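Local structure of ATPase associated with various cellular activities, AAA_5 (Staphylothermus marinus, 6N0S) at residues L49-Y60 with T72-K81. The protein probably binds and hydrolyses ATP as an McrB-type restriction subunit, represented here by its N-terminal EVE-like domain, which resembles PUA-like RNA-binding proteins. Sequence-based numbering, arbitrary orientation.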
# COMPACT_ATOMS: atom_id res chain seq x y z
N LEU A 49 -8.30 -10.91 -2.85
CA LEU A 49 -7.22 -11.88 -2.95
C LEU A 49 -7.79 -13.29 -2.99
O LEU A 49 -7.31 -14.14 -3.75
CB LEU A 49 -6.26 -11.74 -1.78
CG LEU A 49 -5.15 -12.78 -1.74
CD1 LEU A 49 -4.28 -12.60 -2.96
CD2 LEU A 49 -4.34 -12.65 -0.50
N GLU A 50 -8.80 -13.55 -2.15
CA GLU A 50 -9.41 -14.88 -2.07
C GLU A 50 -10.01 -15.26 -3.41
O GLU A 50 -9.84 -16.39 -3.88
CB GLU A 50 -10.47 -14.89 -0.97
CG GLU A 50 -11.06 -16.27 -0.62
CD GLU A 50 -12.56 -16.22 -0.22
OE1 GLU A 50 -13.37 -16.99 -0.79
OE2 GLU A 50 -12.92 -15.40 0.65
N LYS A 51 -10.72 -14.34 -4.06
CA LYS A 51 -11.34 -14.66 -5.33
C LYS A 51 -10.35 -14.64 -6.50
O LYS A 51 -10.50 -15.43 -7.43
CB LYS A 51 -12.51 -13.72 -5.60
CG LYS A 51 -13.66 -13.85 -4.59
CD LYS A 51 -14.05 -15.32 -4.37
CE LYS A 51 -15.53 -15.52 -4.18
NZ LYS A 51 -15.86 -16.98 -4.26
N PHE A 52 -9.34 -13.76 -6.50
CA PHE A 52 -8.48 -13.66 -7.68
C PHE A 52 -7.15 -14.38 -7.56
O PHE A 52 -6.48 -14.57 -8.58
CB PHE A 52 -8.22 -12.19 -8.00
CG PHE A 52 -9.43 -11.44 -8.45
CD1 PHE A 52 -9.92 -11.60 -9.72
CD2 PHE A 52 -10.07 -10.58 -7.59
CE1 PHE A 52 -11.03 -10.90 -10.15
CE2 PHE A 52 -11.16 -9.88 -7.99
CZ PHE A 52 -11.66 -10.05 -9.28
N GLY A 53 -6.73 -14.78 -6.35
CA GLY A 53 -5.49 -15.51 -6.17
C GLY A 53 -4.25 -14.64 -6.17
O GLY A 53 -3.33 -14.83 -5.37
N GLU A 54 -4.20 -13.67 -7.08
CA GLU A 54 -3.07 -12.76 -7.19
C GLU A 54 -3.60 -11.37 -7.56
O GLU A 54 -4.43 -11.25 -8.47
CB GLU A 54 -2.09 -13.28 -8.23
CG GLU A 54 -0.91 -12.38 -8.49
CD GLU A 54 0.18 -12.99 -9.38
OE1 GLU A 54 0.48 -14.20 -9.25
OE2 GLU A 54 0.73 -12.24 -10.22
N LEU A 55 -3.18 -10.34 -6.85
CA LEU A 55 -3.59 -8.98 -7.16
C LEU A 55 -2.41 -8.18 -7.68
O LEU A 55 -1.25 -8.45 -7.33
CB LEU A 55 -4.19 -8.28 -5.92
CG LEU A 55 -5.26 -8.96 -5.10
CD1 LEU A 55 -5.58 -8.12 -3.89
CD2 LEU A 55 -6.53 -9.18 -5.92
N LYS A 56 -2.70 -7.20 -8.53
CA LYS A 56 -1.69 -6.24 -8.98
C LYS A 56 -1.85 -4.92 -8.22
O LYS A 56 -2.95 -4.35 -8.18
CB LYS A 56 -1.82 -5.97 -10.48
CG LYS A 56 -1.88 -7.19 -11.36
CD LYS A 56 -0.52 -7.79 -11.63
CE LYS A 56 -0.52 -9.31 -11.37
NZ LYS A 56 -1.46 -10.08 -12.22
N ILE A 57 -0.76 -4.44 -7.62
CA ILE A 57 -0.76 -3.24 -6.79
C ILE A 57 0.04 -2.17 -7.48
O ILE A 57 1.24 -2.35 -7.78
CB ILE A 57 -0.19 -3.53 -5.39
CG1 ILE A 57 -0.86 -4.74 -4.77
CG2 ILE A 57 -0.30 -2.29 -4.49
CD1 ILE A 57 -2.31 -4.63 -4.51
N ILE A 58 -0.58 -1.05 -7.75
CA ILE A 58 0.14 0.14 -8.19
C ILE A 58 0.37 1.05 -7.00
O ILE A 58 -0.53 1.27 -6.18
CB ILE A 58 -0.64 0.86 -9.30
CG1 ILE A 58 -0.72 -0.04 -10.55
CG2 ILE A 58 0.04 2.15 -9.62
CD1 ILE A 58 -1.51 0.64 -11.67
N HIS A 59 1.58 1.60 -6.90
CA HIS A 59 2.01 2.38 -5.74
C HIS A 59 1.99 3.87 -6.10
O HIS A 59 2.65 4.30 -7.06
CB HIS A 59 3.41 1.94 -5.28
CG HIS A 59 3.43 0.51 -4.83
ND1 HIS A 59 3.09 0.13 -3.55
CD2 HIS A 59 3.71 -0.64 -5.50
CE1 HIS A 59 3.16 -1.19 -3.45
NE2 HIS A 59 3.52 -1.68 -4.62
N TYR A 60 1.22 4.63 -5.34
CA TYR A 60 1.03 6.06 -5.56
C TYR A 60 1.63 6.84 -4.39
O TYR A 60 1.53 6.43 -3.23
CB TYR A 60 -0.49 6.36 -5.67
CG TYR A 60 -0.85 7.83 -5.68
CD1 TYR A 60 -0.79 8.57 -6.85
CD2 TYR A 60 -1.26 8.46 -4.53
CE1 TYR A 60 -1.13 9.90 -6.88
CE2 TYR A 60 -1.61 9.80 -4.54
CZ TYR A 60 -1.52 10.51 -5.72
OH TYR A 60 -1.85 11.84 -5.73
N THR A 72 2.43 11.04 -8.07
CA THR A 72 2.86 10.19 -9.18
C THR A 72 2.69 8.74 -8.79
O THR A 72 2.74 8.37 -7.61
CB THR A 72 4.33 10.48 -9.61
OG1 THR A 72 5.24 9.66 -8.88
CG2 THR A 72 4.69 11.91 -9.34
N PHE A 73 2.45 7.91 -9.80
CA PHE A 73 2.48 6.47 -9.63
C PHE A 73 3.89 6.03 -9.97
O PHE A 73 4.37 6.28 -11.08
CB PHE A 73 1.44 5.80 -10.54
CG PHE A 73 0.05 6.32 -10.31
CD1 PHE A 73 -0.40 7.43 -10.99
CD2 PHE A 73 -0.79 5.71 -9.42
CE1 PHE A 73 -1.68 7.93 -10.79
CE2 PHE A 73 -2.10 6.20 -9.21
CZ PHE A 73 -2.51 7.32 -9.88
N ILE A 74 4.56 5.37 -9.03
CA ILE A 74 5.98 5.11 -9.20
C ILE A 74 6.31 3.67 -9.62
O ILE A 74 7.41 3.43 -10.13
CB ILE A 74 6.79 5.48 -7.93
CG1 ILE A 74 6.39 4.61 -6.73
CG2 ILE A 74 6.68 7.00 -7.65
CD1 ILE A 74 7.38 4.78 -5.55
N GLY A 75 5.42 2.72 -9.40
CA GLY A 75 5.72 1.35 -9.75
C GLY A 75 4.58 0.44 -9.38
O GLY A 75 3.53 0.90 -8.89
N GLU A 76 4.79 -0.85 -9.58
CA GLU A 76 3.76 -1.81 -9.24
C GLU A 76 4.37 -3.11 -8.75
O GLU A 76 5.55 -3.37 -8.95
CB GLU A 76 2.83 -2.07 -10.44
CG GLU A 76 3.51 -2.46 -11.74
CD GLU A 76 2.49 -2.81 -12.80
OE1 GLU A 76 2.01 -3.98 -12.78
OE2 GLU A 76 2.14 -1.91 -13.60
N SER A 77 3.55 -3.90 -8.07
CA SER A 77 3.98 -5.16 -7.48
C SER A 77 2.82 -6.13 -7.50
O SER A 77 1.73 -5.82 -8.00
CB SER A 77 4.49 -4.96 -6.05
OG SER A 77 3.45 -4.47 -5.26
N VAL A 78 3.02 -7.28 -6.88
CA VAL A 78 2.07 -8.39 -6.92
C VAL A 78 1.81 -8.84 -5.49
O VAL A 78 2.74 -8.98 -4.69
CB VAL A 78 2.61 -9.56 -7.77
CG1 VAL A 78 1.68 -10.74 -7.73
CG2 VAL A 78 2.78 -9.13 -9.22
N LEU A 79 0.54 -9.04 -5.16
CA LEU A 79 0.11 -9.55 -3.87
C LEU A 79 -0.51 -10.93 -4.10
O LEU A 79 -1.63 -11.03 -4.61
CB LEU A 79 -0.88 -8.58 -3.23
CG LEU A 79 -1.70 -9.06 -2.04
CD1 LEU A 79 -0.86 -9.64 -1.05
CD2 LEU A 79 -2.49 -7.91 -1.41
N SER A 80 0.21 -11.98 -3.70
CA SER A 80 -0.14 -13.35 -4.06
C SER A 80 -0.48 -14.16 -2.82
O SER A 80 0.08 -13.94 -1.74
CB SER A 80 1.00 -14.05 -4.79
OG SER A 80 1.97 -14.51 -3.86
N LYS A 81 -1.40 -15.11 -2.98
CA LYS A 81 -1.79 -15.97 -1.86
C LYS A 81 -0.63 -16.84 -1.41
O LYS A 81 -0.48 -17.09 -0.21
CB LYS A 81 -3.00 -16.82 -2.27
CG LYS A 81 -3.91 -17.22 -1.09
CD LYS A 81 -5.13 -18.02 -1.54
CE LYS A 81 -6.13 -17.20 -2.37
NZ LYS A 81 -7.33 -18.03 -2.75
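His59 and Ser77 meet because the histidine ring leaves its backbone anti to the carbonyl carbon (chi1 -62°), while the serine OG is tucked between its own N and carbonyl carbon (chi1 62°). NE2 of His59 and OG of Ser77 are then 2.9 Å apart in a nearly straight hydrogen bond at the ring's edge. CG2 of Ile57 lies over one face of that imidazole, and ND1 is hydrogen-bonded to OE1 of Glu15 on strand 12-17.

The frame is an antiparallel beta hairpin, 54-60 against 72-80, with Leu55-Leu79 and Ile57-Ser77 as hydrogen-bonded pairs. A beta bulge at Ile74-Gly75 breaks the regular pairing: His59 O accepts Ile74 N while His59 N reaches Gly75 O, and Tyr60 thus pairs with Phe73. On the sheet face carrying these two rings, CD1 of Tyr60 sits over one face of the Phe73 ring, 3.6 Å from CE2, with the planes inclined at 51°. CD2 of Phe73 also touches CG2 of Ile58 at 3.7 Å, and Ile177 of helix 171-178 covers both Phe73 and Ile58. An alanine in place of Phe73 would probably open a gap between Tyr60, Ile58 and Ile177, leaving the tyrosine ring without the face it leans on.

At the far end, Leu49 CD1 rests 3.5 Å from Leu79 O. Gly53, with positive phi, turns the chain out of helix 39-52, and its O accepts Lys81 N at 3.1 Å. The lysine chain folds back and brings NZ to Glu50 O, 3.2 Å away, tying the helix end to the hairpin.

Chemically, the imidazole of buried His59 has both nitrogens engaged, by Ser77 and Glu15, which fixes its rotation and links three neighbouring strands through side chains as well as backbone.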